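Local coordinates for nuclear polyadenylated RNA-binding protein NAB2 (Saccharomyces cerevisiae, PDB 2V75), which binds the poly(A) tails of mRNAs and pre-mRNAs, protecting them from exosome degradation and taking part in tail-length control and nuclear export, at residues Y6-L10 with A74-Q79. Residues are numbered along the deposited sequence; the frame is centred on the assembly and turned at random.
Sequences YTENL and ALEALQ
In the all-helical, PWI-like N-terminal domain, Y6 and L10, around the start of helix 7-18, pack on the last turns of helix 61-79. L10 N donates a backbone hydrogen bond to Y6 O (3.0 Å), as do L78 N to A74 O (2.8 Å) and Q79 N to L75 O (3.0 Å). CA atoms approach to 6.6 Å at L10/L75 and 7.0 Å at Y6/L78. A74 offers its methyl, CB 4.1 Å from L10 CD1. L75 (t,p) sets CB 4.2 Å from L10 CD2 (L10 also t,p) and CD1 4.1 Å from Y6 CB. The CA-to-CB bond of L78 (m,t) points toward segment 6-10; its CB makes an off-centre CH-pi contact, 4.2 Å from the centroid of the Y6 ring (chi1 m), which lies over the helix end. Q79 CG borders the ring at Y6 CE2 (3.8 Å). The contact buries 359 Å². Around it, A74 and L78 touch I13 of helix 7-18 and I87 of helix 84-93, while L10 meets V36 and L75 I39 of helix 28-40.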
# COMPACT_ATOMS: atom_id res chain seq x y z
N TYR A 6 -10.43 -10.03 0.95
CA TYR A 6 -9.47 -9.20 0.16
C TYR A 6 -8.17 -8.81 0.91
O TYR A 6 -7.30 -8.17 0.37
CB TYR A 6 -10.17 -7.93 -0.35
CG TYR A 6 -11.38 -8.18 -1.23
CD1 TYR A 6 -11.25 -8.86 -2.44
CD2 TYR A 6 -12.66 -7.76 -0.85
CE1 TYR A 6 -12.36 -9.12 -3.25
CE2 TYR A 6 -13.77 -8.01 -1.65
CZ TYR A 6 -13.62 -8.68 -2.86
OH TYR A 6 -14.71 -8.94 -3.67
N THR A 7 -8.01 -9.18 2.17
CA THR A 7 -6.84 -8.71 2.90
C THR A 7 -5.53 -9.35 2.42
O THR A 7 -4.47 -8.71 2.41
CB THR A 7 -7.07 -8.98 4.39
OG1 THR A 7 -8.15 -8.14 4.83
CG2 THR A 7 -5.83 -8.66 5.20
N GLU A 8 -5.59 -10.61 2.00
CA GLU A 8 -4.36 -11.28 1.60
C GLU A 8 -3.88 -10.74 0.25
O GLU A 8 -2.71 -10.43 0.07
CB GLU A 8 -4.52 -12.81 1.59
CG GLU A 8 -4.64 -13.45 2.97
CD GLU A 8 -3.51 -13.07 3.93
OE1 GLU A 8 -2.33 -13.32 3.61
OE2 GLU A 8 -3.79 -12.52 5.02
N ASN A 9 -4.79 -10.55 -0.68
CA ASN A 9 -4.43 -9.91 -1.94
C ASN A 9 -4.01 -8.45 -1.79
O ASN A 9 -3.15 -7.98 -2.53
CB ASN A 9 -5.54 -10.05 -2.96
CG ASN A 9 -5.58 -11.43 -3.57
OD1 ASN A 9 -4.56 -12.12 -3.64
ND2 ASN A 9 -6.76 -11.85 -4.02
N LEU A 10 -4.62 -7.73 -0.87
CA LEU A 10 -4.18 -6.35 -0.64
C LEU A 10 -2.74 -6.26 -0.13
O LEU A 10 -1.97 -5.41 -0.54
CB LEU A 10 -5.15 -5.63 0.29
CG LEU A 10 -4.94 -4.13 0.28
CD1 LEU A 10 -5.10 -3.46 -1.09
CD2 LEU A 10 -5.85 -3.47 1.31
N ALA A 74 -6.86 0.22 -4.81
CA ALA A 74 -6.81 -1.21 -5.11
C ALA A 74 -7.88 -2.01 -4.34
O ALA A 74 -8.54 -2.86 -4.93
CB ALA A 74 -5.43 -1.75 -4.81
N LEU A 75 -8.08 -1.68 -3.07
CA LEU A 75 -9.11 -2.31 -2.25
C LEU A 75 -10.50 -2.12 -2.87
O LEU A 75 -11.28 -3.07 -2.97
CB LEU A 75 -9.04 -1.76 -0.81
CG LEU A 75 -10.07 -2.30 0.19
CD1 LEU A 75 -10.01 -3.85 0.27
CD2 LEU A 75 -9.88 -1.62 1.57
N GLU A 76 -10.84 -0.89 -3.28
CA GLU A 76 -12.11 -0.59 -3.86
C GLU A 76 -12.27 -1.38 -5.14
O GLU A 76 -13.28 -2.03 -5.36
CB GLU A 76 -12.23 0.91 -4.15
CG GLU A 76 -13.56 1.28 -4.78
CD GLU A 76 -14.77 0.83 -3.96
OE1 GLU A 76 -14.73 0.85 -2.71
OE2 GLU A 76 -15.79 0.52 -4.60
N ALA A 77 -11.21 -1.39 -5.95
CA ALA A 77 -11.21 -2.13 -7.21
C ALA A 77 -11.47 -3.60 -6.99
O ALA A 77 -12.31 -4.22 -7.65
CB ALA A 77 -9.91 -1.92 -7.97
N LEU A 78 -10.76 -4.19 -6.04
CA LEU A 78 -11.04 -5.54 -5.65
C LEU A 78 -12.52 -5.80 -5.28
O LEU A 78 -13.11 -6.78 -5.76
CB LEU A 78 -10.14 -5.94 -4.50
CG LEU A 78 -8.65 -6.10 -4.83
CD1 LEU A 78 -7.94 -6.23 -3.50
CD2 LEU A 78 -8.44 -7.37 -5.73
N GLN A 79 -13.09 -4.96 -4.42
CA GLN A 79 -14.52 -5.04 -4.04
C GLN A 79 -15.49 -4.96 -5.23
O GLN A 79 -16.56 -5.55 -5.23
CB GLN A 79 -14.85 -3.97 -2.99
CG GLN A 79 -14.30 -4.29 -1.59
CD GLN A 79 -14.22 -3.08 -0.66
OE1 GLN A 79 -14.23 -1.93 -1.11
NE2 GLN A 79 -14.14 -3.33 0.64